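Local coordinates for protein probable enoyl-CoA hydratase/isomerase (PDB 7BOR) that binds coenzyme A and probably isomerises the double bond of enoyl-CoA substrates, at residues Gly12-Arg17 and Arg49-Thr54; Leu125-Val130 and Gln161-Glu166. One frame throughout, in Å; residues are numbered along the deposited sequence.

Interaction 1 of 2, residues Gly12-Arg17 and Arg49-Thr54; sequences GLLTLR and RVVLIT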
ATOM      1  N   GLY A  12      -4.128 -17.472  13.650  1.00 58.29           N
ATOM      2  CA  GLY A  12      -4.639 -17.301  12.295  1.00 55.66           C
ATOM      3  C   GLY A  12      -4.303 -15.977  11.619  1.00 55.03           C
ATOM      4  O   GLY A  12      -4.577 -15.823  10.417  1.00 49.32           O
ATOM      5  N   LEU A  13      -3.684 -15.039  12.333  1.00 49.43           N
ATOM      6  CA  LEU A  13      -3.507 -13.670  11.886  1.00 49.21           C
ATOM      7  C   LEU A  13      -2.026 -13.314  11.862  1.00 50.45           C
ATOM      8  O   LEU A  13      -1.362 -13.315  12.905  1.00 53.60           O
ATOM      9  CB  LEU A  13      -4.267 -12.720  12.815  1.00 48.65           C
ATOM     10  CG  LEU A  13      -3.925 -11.256  12.667  1.00 47.15           C
ATOM     11  CD1 LEU A  13      -4.410 -10.753  11.308  1.00 42.23           C
ATOM     12  CD2 LEU A  13      -4.546 -10.489  13.821  1.00 46.98           C
ATOM     13  N   LEU A  14      -1.520 -12.968  10.683  1.00 49.14           N
ATOM     14  CA  LEU A  14      -0.153 -12.478  10.542  1.00 50.43           C
ATOM     15  C   LEU A  14      -0.177 -10.959  10.439  1.00 45.90           C
ATOM     16  O   LEU A  14      -0.891 -10.409   9.606  1.00 42.37           O
ATOM     17  CB  LEU A  14       0.522 -13.086   9.307  1.00 46.89           C
ATOM     18  CG  LEU A  14       1.946 -12.564   9.099  1.00 51.58           C
ATOM     19  CD1 LEU A  14       2.863 -12.886  10.290  1.00 55.96           C
ATOM     20  CD2 LEU A  14       2.493 -13.136   7.822  1.00 49.23           C
ATOM     21  N   THR A  15       0.603 -10.290  11.279  1.00 42.40           N
ATOM     22  CA  THR A  15       0.667  -8.840  11.320  1.00 49.77           C
ATOM     23  C   THR A  15       2.039  -8.343  10.874  1.00 48.89           C
ATOM     24  O   THR A  15       3.047  -8.632  11.533  1.00 46.38           O
ATOM     25  CB  THR A  15       0.367  -8.340  12.732  1.00 43.69           C
ATOM     26  OG1 THR A  15      -0.973  -8.692  13.081  1.00 48.36           O
ATOM     27  CG2 THR A  15       0.533  -6.830  12.805  1.00 42.58           C
ATOM     28  N   LEU A  16       2.066  -7.569   9.773  1.00 46.00           N
ATOM     29  CA  LEU A  16       3.270  -6.873   9.307  1.00 39.41           C
ATOM     30  C   LEU A  16       3.237  -5.436   9.828  1.00 40.99           C
ATOM     31  O   LEU A  16       2.371  -4.642   9.441  1.00 33.97           O
ATOM     32  CB  LEU A  16       3.362  -6.907   7.792  1.00 38.90           C
ATOM     33  CG  LEU A  16       3.220  -8.287   7.157  1.00 45.39           C
ATOM     34  CD1 LEU A  16       3.281  -8.204   5.632  1.00 45.30           C
ATOM     35  CD2 LEU A  16       4.269  -9.252   7.703  1.00 48.58           C
ATOM     36  N   ARG A  17       4.172  -5.100  10.708  1.00 35.46           N
ATOM     37  CA  ARG A  17       4.165  -3.830  11.413  1.00 39.84           C
ATOM     38  C   ARG A  17       5.419  -3.053  11.014  1.00 44.62           C
ATOM     39  O   ARG A  17       6.519  -3.350  11.479  1.00 44.88           O
ATOM     40  CB  ARG A  17       4.085  -4.053  12.929  1.00 46.54           C
ATOM     41  CG  ARG A  17       4.507  -2.839  13.837  1.00 49.85           C
ATOM     42  CD  ARG A  17       3.326  -2.148  14.556  1.00 52.55           C
ATOM     43  NE  ARG A  17       3.718  -1.194  15.615  1.00 54.99           N
ATOM     44  CZ  ARG A  17       4.429  -0.069  15.422  1.00 54.52           C
ATOM     45  NH1 ARG A  17       4.879   0.251  14.216  1.00 52.84           N
ATOM     46  NH2 ARG A  17       4.709   0.748  16.438  1.00 54.60           N
ATOM     47  N   ARG A  49      -4.564 -17.263   8.136  1.00 50.50           N
ATOM     48  CA  ARG A  49      -5.867 -16.972   7.555  1.00 52.03           C
ATOM     49  C   ARG A  49      -5.992 -15.533   7.073  1.00 43.77           C
ATOM     50  O   ARG A  49      -6.660 -15.288   6.068  1.00 47.31           O
ATOM     51  CB  ARG A  49      -6.965 -17.258   8.595  1.00 53.54           C
ATOM     52  CG  ARG A  49      -7.068 -18.745   8.961  1.00 53.76           C
ATOM     53  CD  ARG A  49      -8.488 -19.272   8.730  1.00 61.13           C
ATOM     54  NE  ARG A  49      -9.136 -18.609   7.593  1.00 59.25           N
ATOM     55  CZ  ARG A  49     -10.434 -18.308   7.541  1.00 56.51           C
ATOM     56  NH1 ARG A  49     -11.230 -18.638   8.554  1.00 57.62           N
ATOM     57  NH2 ARG A  49     -10.940 -17.680   6.473  1.00 52.32           N
ATOM     58  N   VAL A  50      -5.331 -14.595   7.738  1.00 41.65           N
ATOM     59  CA  VAL A  50      -5.484 -13.171   7.457  1.00 42.65           C
ATOM     60  C   VAL A  50      -4.157 -12.464   7.719  1.00 39.94           C
ATOM     61  O   VAL A  50      -3.459 -12.759   8.698  1.00 41.75           O
ATOM     62  CB  VAL A  50      -6.612 -12.559   8.317  1.00 36.34           C
ATOM     63  CG1 VAL A  50      -6.795 -11.087   8.016  1.00 35.88           C
ATOM     64  CG2 VAL A  50      -7.929 -13.322   8.102  1.00 38.67           C
ATOM     65  N   VAL A  51      -3.835 -11.485   6.863  1.00 34.72           N
ATOM     66  CA  VAL A  51      -2.720 -10.585   7.110  1.00 35.31           C
ATOM     67  C   VAL A  51      -3.242  -9.194   7.427  1.00 34.05           C
ATOM     68  O   VAL A  51      -4.141  -8.684   6.748  1.00 32.93           O
ATOM     69  CB  VAL A  51      -1.751 -10.552   5.909  1.00 37.08           C
ATOM     70  CG1 VAL A  51      -0.749  -9.375   6.044  1.00 33.98           C
ATOM     71  CG2 VAL A  51      -1.025 -11.899   5.775  1.00 40.57           C
ATOM     72  N   LEU A  52      -2.622  -8.563   8.421  1.00 34.09           N
ATOM     73  CA  LEU A  52      -2.844  -7.173   8.759  1.00 36.38           C
ATOM     74  C   LEU A  52      -1.573  -6.357   8.521  1.00 39.43           C
ATOM     75  O   LEU A  52      -0.481  -6.747   8.959  1.00 39.47           O
ATOM     76  CB  LEU A  52      -3.293  -7.086  10.212  1.00 37.64           C
ATOM     77  CG  LEU A  52      -3.906  -5.789  10.670  1.00 39.57           C
ATOM     78  CD1 LEU A  52      -4.945  -6.147  11.732  1.00 42.41           C
ATOM     79  CD2 LEU A  52      -2.811  -4.941  11.203  1.00 40.89           C
ATOM     80  N   ILE A  53      -1.714  -5.205   7.872  1.00 30.92           N
ATOM     81  CA  ILE A  53      -0.579  -4.305   7.656  1.00 34.30           C
ATOM     82  C   ILE A  53      -0.825  -3.003   8.388  1.00 32.58           C
ATOM     83  O   ILE A  53      -1.887  -2.390   8.229  1.00 34.38           O
ATOM     84  CB  ILE A  53      -0.353  -4.005   6.165  1.00 34.88           C
ATOM     85  CG1 ILE A  53      -0.122  -5.268   5.380  1.00 33.11           C
ATOM     86  CG2 ILE A  53       0.905  -3.158   5.947  1.00 32.70           C
ATOM     87  CD1 ILE A  53      -0.024  -5.050   3.882  1.00 40.59           C
ATOM     88  N   THR A  54       0.193  -2.511   9.086  1.00 27.98           N
ATOM     89  CA  THR A  54       0.044  -1.271   9.837  1.00 28.80           C
ATOM     90  C   THR A  54       1.404  -0.662  10.163  1.00 31.61           C
ATOM     91  O   THR A  54       2.402  -1.370  10.301  1.00 33.28           O
ATOM     92  CB  THR A  54      -0.761  -1.548  11.125  1.00 34.56           C
ATOM     93  OG1 THR A  54      -0.977  -0.344  11.847  1.00 32.68           O
ATOM     94  CG2 THR A  54      -0.021  -2.525  12.028  1.00 38.30           C
TER
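Residues Leu13-Arg17, in strand 13-18, and strand 50-54 are neighbouring parallel strands of a beta-alpha-beta unit in the main sheet of the crotonase-like fold, with helix 29-44 as the connection. Gly12 O starts the ladder and takes two donors. Arg49 N binds Gly12 O at 2.7 Å, tilted from the carbonyl plane. Val50 N binds Gly12 O at 3.0 Å. The ladder then runs in the staggered parallel pattern: Leu14 N to Val50 O, Leu52 N to Leu14 O, Leu16 N to Leu52 O, and Thr54 N to Leu16 O at 3.1 Å. CA-H groups of Leu13 and Val51 add contacts to Val50 O and Leu14 O.

Leu13 CG is anti to the backbone N (chi1 167°), and chi2 of 68° turns Leu13 CD1 to the neighbouring strand, 3.4 Å from Val50 O. Leu13 CD1 also touches Val50 CG1 and, at 4.0 Å, Leu52 CB. On this same face Thr15 and Leu52 lie side by side, and Thr15 OG1 rests 4.0 Å from Leu52 CB. Helix 182-196 packs on this face, against Leu13, Val50 and Thr54. On the other face Leu14 CB meets Val51 CG2 at 4.0 Å, and Leu16 CD1 approaches Val51 CG1. Helix 29-44 packs there against Leu14 and Leu16. The backbone bonds therefore fix the register, while mostly aliphatic faces join the sheet to helices on both sides.

Interaction 2 of 2, residues Leu125-Val130 and Gln161-Glu166; sequences LKMPFV and QDFSGE. With COA (coenzyme A), chain C.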
ATOM      1  N   LEU A 125      -3.528  11.172   3.552  1.00 25.74           N
ATOM      2  CA  LEU A 125      -3.219  10.327   2.415  1.00 26.71           C
ATOM      3  C   LEU A 125      -2.851  11.198   1.229  1.00 25.15           C
ATOM      4  O   LEU A 125      -3.566  12.166   0.931  1.00 23.12           O
ATOM      5  CB  LEU A 125      -4.411   9.452   2.052  1.00 23.54           C
ATOM      6  CG  LEU A 125      -4.835   8.385   3.053  1.00 26.99           C
ATOM      7  CD1 LEU A 125      -5.783   9.065   4.101  1.00 26.68           C
ATOM      8  CD2 LEU A 125      -5.465   7.151   2.422  1.00 28.12           C
ATOM      9  N   LYS A 126      -1.759  10.861   0.529  1.00 26.10           N
ATOM     10  CA  LYS A 126      -1.618  11.472  -0.787  1.00 25.20           C
ATOM     11  C   LYS A 126      -0.721  10.677  -1.732  1.00 25.63           C
ATOM     12  O   LYS A 126       0.076   9.840  -1.317  1.00 23.98           O
ATOM     13  CB  LYS A 126      -1.123  12.911  -0.706  1.00 26.93           C
ATOM     14  CG  LYS A 126       0.283  13.169  -0.387  1.00 31.19           C
ATOM     15  CD  LYS A 126       0.565  14.664  -0.610  1.00 30.24           C
ATOM     16  CE  LYS A 126       2.007  14.967  -0.291  1.00 47.55           C
ATOM     17  NZ  LYS A 126       2.234  15.978   0.803  1.00 54.87           N
ATOM     18  N   MET A 127      -0.822  11.033  -3.012  1.00 22.55           N
ATOM     19  CA  MET A 127      -0.049  10.385  -4.087  1.00 22.51           C
ATOM     20  C   MET A 127       0.752  11.500  -4.742  1.00 24.91           C
ATOM     21  O   MET A 127       0.270  12.175  -5.668  1.00 24.46           O
ATOM     22  CB  MET A 127      -0.972   9.651  -5.048  1.00 23.40           C
ATOM     23  CG  MET A 127      -1.479   8.381  -4.391  1.00 24.82           C
ATOM     24  SD  MET A 127      -2.908   7.598  -5.166  1.00 25.79           S
ATOM     25  CE  MET A 127      -4.135   8.841  -4.693  1.00 21.58           C
ATOM     26  N   PRO A 128       1.930  11.815  -4.205  1.00 24.37           N
ATOM     27  CA  PRO A 128       2.611  13.043  -4.607  1.00 23.37           C
ATOM     28  C   PRO A 128       3.480  12.828  -5.852  1.00 27.61           C
ATOM     29  O   PRO A 128       4.424  13.601  -6.073  1.00 27.96           O
ATOM     30  CB  PRO A 128       3.439  13.395  -3.360  1.00 25.27           C
ATOM     31  CG  PRO A 128       3.823  12.100  -2.799  1.00 24.95           C
ATOM     32  CD  PRO A 128       2.624  11.148  -3.098  1.00 24.84           C
ATOM     33  N   PHE A 129       3.151  11.799  -6.666  1.00 26.58           N
ATOM     34  CA  PHE A 129       4.071  11.376  -7.723  1.00 28.18           C
ATOM     35  C   PHE A 129       4.401  12.537  -8.635  1.00 33.21           C
ATOM     36  O   PHE A 129       5.570  12.875  -8.834  1.00 31.11           O
ATOM     37  CB  PHE A 129       3.452  10.239  -8.503  1.00 25.00           C
ATOM     38  CG  PHE A 129       3.116   9.053  -7.660  1.00 28.75           C
ATOM     39  CD1 PHE A 129       4.075   8.473  -6.819  1.00 31.54           C
ATOM     40  CD2 PHE A 129       1.820   8.531  -7.670  1.00 27.64           C
ATOM     41  CE1 PHE A 129       3.758   7.390  -6.012  1.00 33.01           C
ATOM     42  CE2 PHE A 129       1.503   7.417  -6.870  1.00 29.25           C
ATOM     43  CZ  PHE A 129       2.482   6.865  -6.018  1.00 30.01           C
ATOM     44  N   VAL A 130       3.357  13.213  -9.125  1.00 31.55           N
ATOM     45  CA  VAL A 130       3.495  14.351 -10.021  1.00 32.16           C
ATOM     46  C   VAL A 130       4.282  15.492  -9.380  1.00 33.64           C
ATOM     47  O   VAL A 130       5.077  16.177 -10.046  1.00 32.94           O
ATOM     48  CB  VAL A 130       2.080  14.778 -10.459  1.00 33.71           C
ATOM     49  CG1 VAL A 130       1.273  15.447  -9.218  1.00 30.88           C
ATOM     50  CG2 VAL A 130       2.149  15.663 -11.628  1.00 35.38           C
ATOM     51  N   GLN A 161      -3.345  15.964  -4.879  1.00 25.16           N
ATOM     52  CA  GLN A 161      -4.107  16.509  -3.754  1.00 26.69           C
ATOM     53  C   GLN A 161      -4.148  15.520  -2.601  1.00 28.11           C
ATOM     54  O   GLN A 161      -4.471  14.349  -2.786  1.00 28.88           O
ATOM     55  CB  GLN A 161      -5.528  16.843  -4.227  1.00 29.07           C
ATOM     56  CG  GLN A 161      -6.497  17.324  -3.140  1.00 31.38           C
ATOM     57  CD  GLN A 161      -6.100  18.642  -2.551  1.00 41.80           C
ATOM     58  OE1 GLN A 161      -5.946  19.654  -3.250  1.00 40.21           O
ATOM     59  NE2 GLN A 161      -5.910  18.644  -1.261  1.00 36.49           N
ATOM     60  N   ASP A 162      -3.824  15.977  -1.399  1.00 29.10           N
ATOM     61  CA  ASP A 162      -3.964  15.053  -0.285  1.00 30.79           C
ATOM     62  C   ASP A 162      -5.391  15.081   0.252  1.00 27.61           C
ATOM     63  O   ASP A 162      -6.221  15.924  -0.105  1.00 27.49           O
ATOM     64  CB  ASP A 162      -2.975  15.319   0.855  1.00 34.02           C
ATOM     65  CG  ASP A 162      -2.845  16.755   1.193  1.00 39.89           C
ATOM     66  OD1 ASP A 162      -3.901  17.363   1.387  1.00 41.36           O
ATOM     67  OD2 ASP A 162      -1.681  17.255   1.265  1.00 50.11           O
ATOM     68  N   PHE A 163      -5.682  14.081   1.060  1.00 22.75           N
ATOM     69  CA  PHE A 163      -7.027  13.877   1.534  1.00 26.62           C
ATOM     70  C   PHE A 163      -6.965  13.179   2.868  1.00 23.84           C
ATOM     71  O   PHE A 163      -5.953  12.575   3.226  1.00 24.01           O
ATOM     72  CB  PHE A 163      -7.875  13.106   0.536  1.00 24.79           C
ATOM     73  CG  PHE A 163      -7.330  11.784   0.094  1.00 26.23           C
ATOM     74  CD1 PHE A 163      -6.364  11.692  -0.927  1.00 27.39           C
ATOM     75  CD2 PHE A 163      -7.854  10.602   0.591  1.00 24.68           C
ATOM     76  CE1 PHE A 163      -5.930  10.450  -1.384  1.00 22.91           C
ATOM     77  CE2 PHE A 163      -7.431   9.357   0.094  1.00 25.56           C
ATOM     78  CZ  PHE A 163      -6.471   9.289  -0.875  1.00 26.47           C
ATOM     79  N   SER A 164      -8.014  13.372   3.644  1.00 24.38           N
ATOM     80  CA  SER A 164      -8.069  12.855   5.002  1.00 21.84           C
ATOM     81  C   SER A 164      -8.613  11.438   4.985  1.00 23.45           C
ATOM     82  O   SER A 164      -9.258  10.999   4.023  1.00 23.80           O
ATOM     83  CB  SER A 164      -9.001  13.697   5.882  1.00 23.17           C
ATOM     84  OG  SER A 164     -10.377  13.550   5.412  1.00 20.23           O
ATOM     85  N   GLY A 165      -8.384  10.726   6.088  1.00 23.79           N
ATOM     86  CA  GLY A 165      -9.005   9.421   6.250  1.00 25.49           C
ATOM     87  C   GLY A 165     -10.521   9.477   6.139  1.00 24.60           C
ATOM     88  O   GLY A 165     -11.154   8.560   5.604  1.00 24.09           O
ATOM     89  N   GLU A 166     -11.124  10.505   6.731  1.00 25.34           N
ATOM     90  CA  GLU A 166     -12.554  10.731   6.575  1.00 26.53           C
ATOM     91  C   GLU A 166     -12.934  10.720   5.089  1.00 25.88           C
ATOM     92  O   GLU A 166     -13.873  10.030   4.670  1.00 23.06           O
ATOM     93  CB  GLU A 166     -12.920  12.067   7.237  1.00 25.62           C
ATOM     94  CG  GLU A 166     -14.421  12.270   7.351  1.00 33.24           C
ATOM     95  CD  GLU A 166     -14.956  11.675   8.659  1.00 47.84           C
ATOM     96  OE1 GLU A 166     -14.862  12.355   9.728  1.00 48.09           O
ATOM     97  OE2 GLU A 166     -15.431  10.515   8.620  1.00 49.95           O
TER
HETATM   98  N1A COA C 301      12.225   9.056   2.271  1.00 39.74           N
HETATM   99  C2A COA C 301      13.371   9.342   2.950  1.00 46.38           C
HETATM  100  N3A COA C 301      13.345  10.006   4.145  1.00 42.56           N
HETATM  101  C4A COA C 301      12.137  10.345   4.626  1.00 50.01           C
HETATM  102  C5A COA C 301      10.990  10.068   3.974  1.00 47.55           C
HETATM  103  C6A COA C 301      11.042   9.410   2.762  1.00 40.25           C
HETATM  104  N6A COA C 301       9.902   9.014   1.922  1.00 38.35           N
HETATM  105  N7A COA C 301       9.937  10.540   4.698  1.00 46.91           N
HETATM  106  C8A COA C 301      10.419  11.127   5.816  1.00 52.42           C
HETATM  107  N9A COA C 301      11.737  10.996   5.717  1.00 50.98           N
HETATM  108  C1B COA C 301      12.572  11.495   6.828  1.00 54.33           C
HETATM  109  C2B COA C 301      12.911  13.073   6.754  1.00 56.91           C
HETATM  110  O2B COA C 301      13.928  13.273   5.692  1.00 53.67           O
HETATM  111  C3B COA C 301      13.317  13.266   7.977  1.00 58.38           C
HETATM  112  O3B COA C 301      14.693  12.732   8.166  1.00 60.63           O
HETATM  113  P3B COA C 301      15.675  13.256   9.350  1.00 68.58           P
HETATM  114  O7A COA C 301      14.918  13.453  10.648  1.00 68.59           O
HETATM  115  O8A COA C 301      16.274  14.553   8.879  1.00 60.32           O
HETATM  116  O9A COA C 301      16.711  12.194   9.563  1.00 66.88           O
HETATM  117  C4B COA C 301      12.425  12.401   8.902  1.00 53.87           C
HETATM  118  O4B COA C 301      12.017  11.226   7.989  1.00 56.24           O
HETATM  119  C5B COA C 301      11.271  13.054   9.390  1.00 53.87           C
HETATM  120  O5B COA C 301      10.501  13.329   8.264  1.00 53.17           O
HETATM  121  P1A COA C 301       9.776  14.790   8.147  1.00 56.63           P
HETATM  122  O1A COA C 301       9.385  15.111   6.719  1.00 55.96           O
HETATM  123  O2A COA C 301      10.612  15.928   8.688  1.00 58.78           O
HETATM  124  O3A COA C 301       8.453  14.649   9.120  1.00 57.37           O
HETATM  125  P2A COA C 301       7.119  15.529   8.711  1.00 55.48           P
HETATM  126  O4A COA C 301       6.117  15.372   9.851  1.00 51.06           O
HETATM  127  O5A COA C 301       7.625  16.922   8.484  1.00 54.72           O
HETATM  128  O6A COA C 301       6.492  15.029   7.255  1.00 46.27           O
HETATM  129  CBP COA C 301       5.567  13.518   5.640  1.00 47.46           C
HETATM  130  CCP COA C 301       5.793  13.776   7.174  1.00 49.84           C
HETATM  131  CDP COA C 301       5.234  12.001   5.412  1.00 40.58           C
HETATM  132  CEP COA C 301       4.399  14.389   5.113  1.00 42.18           C
HETATM  133  CAP COA C 301       6.915  13.971   4.993  1.00 46.66           C
HETATM  134  OAP COA C 301       7.937  13.272   5.635  1.00 44.37           O
HETATM  135  C9P COA C 301       7.007  13.644   3.503  1.00 50.46           C
HETATM  136  O9P COA C 301       6.413  14.268   2.673  1.00 50.98           O
HETATM  137  N8P COA C 301       7.904  12.521   3.158  1.00 47.67           N
HETATM  138  C7P COA C 301       8.090  12.079   1.774  1.00 46.83           C
HETATM  139  C6P COA C 301       6.741  11.615   1.148  1.00 41.58           C
HETATM  140  C5P COA C 301       7.094  11.149  -0.302  1.00 40.81           C
HETATM  141  O5P COA C 301       7.326  11.912  -1.173  1.00 38.19           O
HETATM  142  N4P COA C 301       7.119   9.719  -0.554  1.00 39.72           N
HETATM  143  C3P COA C 301       7.489   9.237  -1.861  1.00 44.58           C
HETATM  144  C2P COA C 301       6.327   9.343  -2.813  1.00 43.39           C
HETATM  145  S1P COA C 301       6.984   8.667  -4.356  1.00 57.94           S
HETATM  146  O   HOH W   1      -3.126  12.489  -3.930  1.00 25.33           O
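Leu125 meets Phe163 across a short antiparallel pairing, and its side chain lies against the aromatic ring. Leu125 CB sits over one face of the Phe163 ring, 3.6 Å from the centroid and 16° off the ring normal, a CH-pi contact. Leu125 CG lies beside the backbone N (chi1 -66°) and approaches Phe163 CE2. There the side chain forks. Leu125 CD2 stays by the ring, 3.8 Å from Phe163 CE2. Leu125 CD1 turns to the backbone, near Phe163 O and 3.7 Å from Gly165 N, where helix 165-171 starts.

Two backbone bonds hold the pair, Leu125 N to Phe163 O at 2.8 Å and Phe163 N to Leu125 O at 2.9 Å. Met127 CE reaches the ring edge at Phe163 CE1. A water accepts from Met127 N and donates to Gln161 O, extending the link beyond the strand pair. Lys126 and Asp162 run side by side, with CB atoms 3.4 Å apart, but their charged ends are too far apart for a salt bridge.

Pro128 CG touches C2P of coenzyme A. Phe129 CD1, at the ring edge, lies 3.8 Å from S1P of coenzyme A. The whole is a hydrogen-bonded antiparallel pair in a small three-stranded sheet; the chain after strand 124-126 supplies Pro128 and Phe129 to the coenzyme A pocket.

In the fold
From the N terminus, strand 5-9 leads into strand 13-18. The chain then passes through helix 29-44 and returns on strand 50-54, where interaction 1 closes its loop. The main sheet continues through strands 95-99 and 116-120. Strand 124-126 belongs to the smaller sheet, beside strand 102-104. Helices 140-148 and 150-157 follow before strand 163-164 closes interaction 2. The two contacts are in series and neither nest nor cross. The centres of interaction 1 and interaction 2 are 25 Å apart, on opposite sides of the chain's centre. Interaction 1 ties neighbouring strands in the main sheet, away from the coenzyme A site. Interaction 2 joins two strands of the small sheet, at the start of helix 165-171 and near the coenzyme A pocket.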